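Local coordinates for segregation and condensation protein B (Chlorobium tepidum TLS, PDB 1T6S) that probably takes part in chromosome segregation and condensation during cell division, as the winged-helix ScpB partner of the SMC complex, at residues E13-S18 with Q30-K35; D46-D51 with F59-I64; L97-V102 with D127-R132. One frame throughout, in Å; residues are numbered along the deposited sequence.

Interaction 1 of 3, residues E13-S18 with Q30-K35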
# COMPACT_ATOMS: atom_id res chain seq x y z
N GLU A 13 21.75 24.71 -7.01
CA GLU A 13 20.68 24.95 -6.04
C GLU A 13 19.30 24.66 -6.64
O GLU A 13 18.47 23.94 -6.04
CB GLU A 13 20.71 26.39 -5.54
CG GLU A 13 19.51 26.72 -4.67
CD GLU A 13 19.60 28.12 -4.10
OE1 GLU A 13 20.20 28.28 -3.00
OE2 GLU A 13 19.08 29.05 -4.75
N ALA A 14 19.05 25.23 -7.81
CA ALA A 14 17.76 25.06 -8.50
C ALA A 14 17.46 23.59 -8.81
O ALA A 14 16.33 23.15 -8.66
CB ALA A 14 17.75 25.87 -9.79
N LEU A 15 18.47 22.84 -9.24
CA LEU A 15 18.27 21.43 -9.56
C LEU A 15 18.00 20.61 -8.29
O LEU A 15 17.02 19.86 -8.22
CB LEU A 15 19.50 20.88 -10.32
CG LEU A 15 19.69 21.40 -11.77
CD1 LEU A 15 21.07 21.03 -12.29
CD2 LEU A 15 18.61 20.80 -12.70
N ILE A 16 18.85 20.76 -7.28
CA ILE A 16 18.67 20.03 -6.03
C ILE A 16 17.34 20.42 -5.38
O ILE A 16 16.62 19.58 -4.84
CB ILE A 16 19.84 20.30 -5.06
CG1 ILE A 16 21.15 19.85 -5.71
CG2 ILE A 16 19.62 19.54 -3.73
CD1 ILE A 16 22.40 20.16 -4.91
N PHE A 17 17.01 21.70 -5.44
CA PHE A 17 15.76 22.17 -4.87
C PHE A 17 14.53 21.62 -5.60
O PHE A 17 13.56 21.24 -4.96
CB PHE A 17 15.73 23.68 -4.90
CG PHE A 17 14.53 24.26 -4.23
CD1 PHE A 17 14.59 24.67 -2.90
CD2 PHE A 17 13.34 24.41 -4.93
CE1 PHE A 17 13.48 25.23 -2.28
CE2 PHE A 17 12.22 24.96 -4.32
CZ PHE A 17 12.29 25.38 -2.99
N SER A 18 14.57 21.59 -6.93
CA SER A 18 13.45 21.11 -7.75
C SER A 18 13.24 19.60 -7.73
O SER A 18 12.13 19.12 -7.97
CB SER A 18 13.65 21.51 -9.21
OG SER A 18 13.68 22.90 -9.39
N GLN A 30 25.64 16.22 -15.90
CA GLN A 30 25.06 16.13 -17.24
C GLN A 30 24.19 17.33 -17.55
O GLN A 30 24.26 17.89 -18.64
CB GLN A 30 24.22 14.85 -17.41
CG GLN A 30 23.52 14.76 -18.77
CD GLN A 30 22.44 13.69 -18.84
OE1 GLN A 30 21.65 13.53 -17.91
NE2 GLN A 30 22.40 12.95 -19.95
N ILE A 31 23.36 17.74 -16.60
CA ILE A 31 22.46 18.86 -16.84
C ILE A 31 23.15 20.23 -16.88
O ILE A 31 22.80 21.08 -17.69
CB ILE A 31 21.30 18.87 -15.80
CG1 ILE A 31 20.50 17.56 -15.91
CG2 ILE A 31 20.40 20.08 -16.04
CD1 ILE A 31 19.38 17.38 -14.87
N THR A 32 24.14 20.44 -16.02
CA THR A 32 24.85 21.71 -15.99
C THR A 32 25.99 21.72 -17.02
O THR A 32 26.69 22.71 -17.17
CB THR A 32 25.44 21.98 -14.57
OG1 THR A 32 26.39 20.97 -14.23
CG2 THR A 32 24.32 21.96 -13.52
N ALA A 33 26.14 20.60 -17.72
CA ALA A 33 27.19 20.46 -18.72
C ALA A 33 28.54 20.84 -18.11
O ALA A 33 29.38 21.46 -18.77
CB ALA A 33 26.89 21.35 -19.95
N HIS A 34 28.74 20.47 -16.84
CA HIS A 34 29.99 20.73 -16.11
C HIS A 34 30.55 19.41 -15.59
O HIS A 34 29.84 18.66 -14.91
CB HIS A 34 29.76 21.67 -14.91
CG HIS A 34 31.02 22.08 -14.21
ND1 HIS A 34 31.88 23.02 -14.72
CD2 HIS A 34 31.58 21.65 -13.05
CE1 HIS A 34 32.92 23.16 -13.91
NE2 HIS A 34 32.76 22.34 -12.89
N LYS A 35 31.81 19.12 -15.91
CA LYS A 35 32.47 17.89 -15.48
C LYS A 35 32.93 17.93 -14.02
O LYS A 35 34.13 17.95 -13.73
CB LYS A 35 33.67 17.57 -16.37
CG LYS A 35 33.33 17.21 -17.81
CD LYS A 35 34.61 17.01 -18.63
CE LYS A 35 34.31 16.49 -20.04
NZ LYS A 35 33.28 17.33 -20.73
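Leu15 reaches out from helix 2-18 and lays its two methyl groups against Ile31 and Thr32, at the C-terminal end of helix 25-31. The fork of the leucine divides the work. CD1 meets the methyl of Thr32, with Leu15 CD1 and Thr32 CG2 3.6 Å apart, while CD2 rests on the branch methyl of Ile31, Leu15 CD2 to Ile31 CG2 being 3.9 Å. That same Ile31 methyl also lies 3.9 Å from Leu15 CD1, so CG2 of the isoleucine faces both prongs of the fork, and Ile31 CD1 lies 4.1 Å from Leu15 CD2. The side chains pass each other at a slant.

The threonine is turned so that each of its branches has a separate task. With chi1 at 63°, OG1 stands between the backbone N and the carbonyl carbon and hydrogen-bonds to the carbonyl O of Leu28, one turn earlier; CG2 is thereby left to face Leu15. Thr32 also touches Leu8, a second residue of helix 2-18. Ala33, with a positive phi of 51°, is the first residue to leave helical angles.

Farther along helix 2-18, the hydroxyl of Ser18 folds back onto the same helix: Ser18 OG bonds to Ala14 O at 2.8 Å. The same oxygen accepts Ser18 N from the other face of its plane.

The contact joins the first two helices of an N-terminal domain whose three helices followed by strands 59-64 and 67-72 are consistent with a winged helix. Between the segments it is entirely aliphatic, so they meet through dispersion and the shedding of water, without the directional constraint of a polar bond.

Interaction 2 of 3, residues D46-D51 with F59-I64. With NO3 (nitrate ion), chain L; NO3 (nitrate ion), chain H.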
# COMPACT_ATOMS: atom_id res chain seq x y z
N ASP A 46 28.89 22.73 -0.10
CA ASP A 46 29.29 23.33 1.18
C ASP A 46 29.09 24.85 1.15
O ASP A 46 28.61 25.43 2.12
CB ASP A 46 30.76 23.04 1.51
CG ASP A 46 31.03 21.57 1.81
OD1 ASP A 46 30.09 20.83 2.19
OD2 ASP A 46 32.19 21.14 1.70
N GLU A 47 29.47 25.49 0.04
CA GLU A 47 29.32 26.94 -0.09
C GLU A 47 27.85 27.35 0.03
O GLU A 47 27.53 28.30 0.74
CB GLU A 47 29.90 27.44 -1.42
CG GLU A 47 29.71 28.95 -1.63
CD GLU A 47 30.60 29.55 -2.73
OE1 GLU A 47 31.45 28.81 -3.29
OE2 GLU A 47 30.45 30.77 -3.01
N LEU A 48 26.97 26.62 -0.65
CA LEU A 48 25.54 26.93 -0.59
C LEU A 48 25.09 26.80 0.87
O LEU A 48 24.44 27.70 1.41
CB LEU A 48 24.74 25.96 -1.48
CG LEU A 48 24.89 26.09 -3.01
CD1 LEU A 48 24.10 25.00 -3.73
CD2 LEU A 48 24.41 27.47 -3.45
N ASN A 49 25.43 25.68 1.52
CA ASN A 49 25.05 25.48 2.92
C ASN A 49 25.61 26.60 3.79
O ASN A 49 24.99 26.99 4.79
CB ASN A 49 25.52 24.11 3.43
CG ASN A 49 24.55 22.97 3.07
OD1 ASN A 49 23.33 23.17 3.00
ND2 ASN A 49 25.10 21.77 2.85
N ARG A 50 26.78 27.13 3.43
CA ARG A 50 27.35 28.23 4.20
C ARG A 50 26.46 29.48 4.04
O ARG A 50 26.21 30.20 5.01
CB ARG A 50 28.79 28.51 3.79
CG ARG A 50 29.81 27.88 4.73
CD ARG A 50 31.25 28.35 4.46
NE ARG A 50 31.83 27.76 3.26
CZ ARG A 50 32.26 26.51 3.18
NH1 ARG A 50 32.19 25.70 4.23
NH2 ARG A 50 32.76 26.05 2.04
N ASP A 51 25.97 29.71 2.82
CA ASP A 51 25.08 30.85 2.57
C ASP A 51 23.74 30.71 3.31
O ASP A 51 23.16 31.70 3.74
CB ASP A 51 24.80 31.03 1.07
CG ASP A 51 26.00 31.55 0.30
OD1 ASP A 51 26.67 32.49 0.80
OD2 ASP A 51 26.28 31.02 -0.82
N PHE A 59 16.65 25.44 6.08
CA PHE A 59 16.95 24.17 5.42
C PHE A 59 18.42 24.05 5.03
O PHE A 59 19.16 25.05 5.02
CB PHE A 59 16.06 24.01 4.18
CG PHE A 59 15.97 25.26 3.33
CD1 PHE A 59 17.03 25.66 2.55
CD2 PHE A 59 14.82 26.04 3.35
CE1 PHE A 59 16.95 26.82 1.78
CE2 PHE A 59 14.72 27.20 2.58
CZ PHE A 59 15.79 27.59 1.80
N ARG A 60 18.84 22.83 4.73
CA ARG A 60 20.23 22.55 4.34
C ARG A 60 20.27 21.41 3.35
O ARG A 60 19.39 20.55 3.34
CB ARG A 60 21.08 22.12 5.55
CG ARG A 60 21.25 23.15 6.65
CD ARG A 60 22.15 24.31 6.25
NE ARG A 60 22.38 25.22 7.37
CZ ARG A 60 21.50 26.12 7.81
NH1 ARG A 60 20.33 26.25 7.21
NH2 ARG A 60 21.79 26.88 8.87
N ILE A 61 21.31 21.40 2.52
CA ILE A 61 21.51 20.32 1.57
C ILE A 61 22.34 19.22 2.26
O ILE A 61 23.39 19.49 2.86
CB ILE A 61 22.24 20.79 0.28
CG1 ILE A 61 21.34 21.75 -0.51
CG2 ILE A 61 22.61 19.59 -0.58
CD1 ILE A 61 22.05 22.54 -1.61
N HIS A 62 21.85 17.99 2.17
CA HIS A 62 22.49 16.82 2.76
C HIS A 62 22.87 15.76 1.71
O HIS A 62 22.10 15.45 0.79
CB HIS A 62 21.55 16.16 3.78
CG HIS A 62 21.25 17.01 4.97
ND1 HIS A 62 21.88 16.84 6.18
CD2 HIS A 62 20.37 18.03 5.14
CE1 HIS A 62 21.41 17.72 7.05
NE2 HIS A 62 20.49 18.45 6.44
N ALA A 63 24.06 15.20 1.88
CA ALA A 63 24.56 14.16 1.00
C ALA A 63 24.18 12.83 1.64
O ALA A 63 24.80 12.40 2.61
CB ALA A 63 26.08 14.26 0.89
N ILE A 64 23.14 12.19 1.11
CA ILE A 64 22.70 10.91 1.65
C ILE A 64 22.89 9.82 0.59
O ILE A 64 22.25 9.85 -0.45
CB ILE A 64 21.21 10.92 2.07
CG1 ILE A 64 20.90 12.13 2.96
CG2 ILE A 64 20.88 9.65 2.83
CD1 ILE A 64 21.81 12.25 4.17
N NO3 L . 24.05 14.33 5.87
O1 NO3 L . 22.95 14.18 6.43
O2 NO3 L . 24.77 13.39 5.82
O3 NO3 L . 24.31 15.43 5.42
N NO3 H . 26.56 17.55 2.90
O1 NO3 H . 27.50 18.11 3.50
O2 NO3 H . 26.05 16.62 3.45
O3 NO3 H . 26.25 18.00 1.82
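A chi1 of -83° and a chi2 of -33° swing the amide of Asn49 off helix 38-55 and lay it alongside the backbone of strand 59-64, where it grips Ile61 at both ends of the residue. The carbonyl OD1 takes the backbone N-H of Ile61, with Ile61 N to Asn49 OD1 at 2.7 Å and a nearly straight N-H...O angle of 163°. The amide nitrogen gives back a bond in the other direction, Asn49 ND2 to Ile61 O at 2.9 Å. Each donor lies in the plane of the carbonyl it meets, on a lone pair, and Ile61 O also stays close to the amide plane of Asn49.

Around this clamp, Asn49 OD1 rests 3.4 Å from Arg60 CA. Arg60 bends at chi2 and turns its guanidinium back along the strand, where Arg60 NH1 bonds to Phe59 O at 2.8 Å from above the carbonyl plane; its NH2 forms a salt bridge with Glu53 of helix 38-55. On the buried side, Leu48 CD1 meets Ile61 CD1 at 3.8 Å, and Ile61 continues onto Tyr68 and Phe70 of strand 67-72.

Two nitrate ions, probably from the crystallisation liquor, sit farther along the strand. His62 ND1 reaches both O1 and O3 of the chain L nitrate, each at 2.9 Å, and Ala63 N donates to the other ion.

Helix 38-55 and the hairpin 59-64/67-72 are consistent with the third helix and wing of an N-terminal winged-helix domain. Because strand 59-64 pairs with 67-72 through Arg60 and His62, the N-H and C=O of Ile61 point to the other edge of the strand. Asn49 satisfies both there, as a neighbouring strand would, and its paired bonds fix the rotation of the amide.

Interaction 3 of 3, residues L97-V102 with D127-R132. With NO3 (nitrate ion), chain C.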
# COMPACT_ATOMS: atom_id res chain seq x y z
N LEU A 97 -2.81 -0.37 8.06
CA LEU A 97 -1.66 -1.22 7.82
C LEU A 97 -1.63 -2.48 8.68
O LEU A 97 -1.33 -3.57 8.18
CB LEU A 97 -0.36 -0.42 8.03
CG LEU A 97 -0.10 0.61 6.91
CD1 LEU A 97 1.22 1.31 7.18
CD2 LEU A 97 -0.05 -0.07 5.56
N GLU A 98 -1.93 -2.34 9.97
CA GLU A 98 -1.95 -3.49 10.90
C GLU A 98 -3.02 -4.52 10.50
O GLU A 98 -2.76 -5.72 10.49
CB GLU A 98 -2.21 -3.03 12.35
CG GLU A 98 -1.03 -2.35 13.03
CD GLU A 98 -1.29 -1.97 14.50
OE1 GLU A 98 -0.34 -1.49 15.17
OE2 GLU A 98 -2.44 -2.14 14.98
N VAL A 99 -4.23 -4.05 10.19
CA VAL A 99 -5.28 -4.96 9.80
C VAL A 99 -4.86 -5.65 8.47
O VAL A 99 -4.97 -6.87 8.33
CB VAL A 99 -6.65 -4.23 9.65
CG1 VAL A 99 -7.70 -5.16 9.02
CG2 VAL A 99 -7.14 -3.75 11.02
N LEU A 100 -4.34 -4.86 7.53
CA LEU A 100 -3.87 -5.41 6.26
C LEU A 100 -2.83 -6.50 6.49
O LEU A 100 -2.81 -7.52 5.81
CB LEU A 100 -3.21 -4.32 5.40
CG LEU A 100 -3.64 -4.28 3.94
CD1 LEU A 100 -2.72 -3.35 3.16
CD2 LEU A 100 -3.67 -5.66 3.35
N ALA A 101 -1.94 -6.24 7.44
CA ALA A 101 -0.88 -7.17 7.80
C ALA A 101 -1.46 -8.46 8.37
O ALA A 101 -0.99 -9.54 8.04
CB ALA A 101 0.05 -6.51 8.85
N VAL A 102 -2.48 -8.34 9.22
CA VAL A 102 -3.13 -9.50 9.82
C VAL A 102 -3.81 -10.34 8.74
O VAL A 102 -3.74 -11.58 8.76
CB VAL A 102 -4.18 -9.07 10.89
CG1 VAL A 102 -4.91 -10.31 11.45
CG2 VAL A 102 -3.47 -8.34 12.05
N ASP A 127 -13.71 -2.15 6.12
CA ASP A 127 -14.45 -1.40 5.12
C ASP A 127 -13.51 -0.52 4.31
O ASP A 127 -13.64 -0.42 3.09
CB ASP A 127 -15.53 -0.51 5.76
CG ASP A 127 -16.77 -1.29 6.19
OD1 ASP A 127 -17.05 -2.36 5.60
OD2 ASP A 127 -17.46 -0.83 7.12
N ARG A 128 -12.55 0.11 4.99
CA ARG A 128 -11.60 0.99 4.30
C ARG A 128 -10.75 0.20 3.30
O ARG A 128 -10.55 0.63 2.17
CB ARG A 128 -10.72 1.73 5.31
CG ARG A 128 -11.50 2.65 6.23
CD ARG A 128 -10.61 3.72 6.87
NE ARG A 128 -9.53 3.14 7.68
CZ ARG A 128 -9.65 2.76 8.95
NH1 ARG A 128 -10.80 2.89 9.58
NH2 ARG A 128 -8.60 2.23 9.57
N LEU A 129 -10.30 -0.98 3.71
CA LEU A 129 -9.46 -1.80 2.85
C LEU A 129 -10.26 -2.36 1.67
O LEU A 129 -9.73 -2.50 0.57
CB LEU A 129 -8.81 -2.93 3.68
CG LEU A 129 -7.76 -2.44 4.72
CD1 LEU A 129 -7.29 -3.60 5.57
CD2 LEU A 129 -6.58 -1.81 3.97
N LEU A 130 -11.54 -2.65 1.89
CA LEU A 130 -12.39 -3.15 0.80
C LEU A 130 -12.64 -2.03 -0.21
O LEU A 130 -12.59 -2.26 -1.41
CB LEU A 130 -13.73 -3.66 1.35
CG LEU A 130 -13.74 -5.03 2.04
CD1 LEU A 130 -14.99 -5.14 2.91
CD2 LEU A 130 -13.70 -6.16 1.00
N ALA A 131 -12.91 -0.83 0.29
CA ALA A 131 -13.16 0.33 -0.57
C ALA A 131 -11.93 0.69 -1.43
O ALA A 131 -12.06 1.32 -2.48
CB ALA A 131 -13.60 1.53 0.27
N ARG A 132 -10.75 0.26 -0.98
CA ARG A 132 -9.50 0.52 -1.70
C ARG A 132 -9.08 -0.67 -2.56
O ARG A 132 -8.04 -0.63 -3.21
CB ARG A 132 -8.38 0.87 -0.71
CG ARG A 132 -8.59 2.20 -0.03
CD ARG A 132 -7.80 2.34 1.26
NE ARG A 132 -7.91 3.69 1.81
CZ ARG A 132 -9.04 4.26 2.21
NH1 ARG A 132 -10.19 3.59 2.14
NH2 ARG A 132 -9.02 5.51 2.67
N NO3 C . -14.56 -3.08 9.70
O1 NO3 C . -15.42 -3.72 10.35
O2 NO3 C . -13.42 -3.20 10.05
O3 NO3 C . -14.94 -2.39 8.79
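Two helices of the C-terminal winged-helix region, 87-106 and 125-131, meet here through a buried aliphatic contact centred on Leu129. Its CD1 rests against Val99 and the backbone of helix 87-106: Leu129 CD1 lies 3.8 Å from Val99 CG1 and equally 3.8 Å from Leu100 N. The other methyl comes up against the branch point of the second leucine, Leu129 CD2 to Leu100 CG being 3.8 Å. A chi1 of -68° places CG of Leu129 anti to its carbonyl carbon, from where its fork spans the two successive residues.

Ile135, at the start of strand 135-140, packs on both Leu100 and Leu129, and Leu100 also touches Leu97 of the second subunit, so the core borders the dimer interface.

At the exposed outer end, Asp127 N donates to O3 of a nitrate at 2.9 Å, an ion also bound by Ile126 N and Lys111 NZ. Farther along, Arg132 NH1 turns back to bond with Arg128 O, while its NE bonds to Phe160 O of the second subunit.

Helices 87-106, 111-118 and 125-131 followed by strands 135-140 and 148-152 give the order of a winged helix-turn-helix, whose hydrophobic core this contact helps to form.

In the fold
Interactions 1 and 2 belong to one N-terminal cluster, with centres 14 Å apart. They touch through helix 2-18: Glu13 N packs on Leu48 CD1 at 4.0 Å and Ile16 CD1 on Ile61 CD1 at 4.1 Å, so helix 2-18 takes part in interaction 1 and packs on interaction 2, while helix 25-31 leads on to helix 38-55. Interaction 3 lies on the opposite side of the chain's centre, about 41 Å from interaction 2 between centres and about 22 Å between nearest atoms, in the second half of an elongated chain. Interactions 2 and 3 both reach the second subunit, the former through Ile64 against Arg140 of the second subunit.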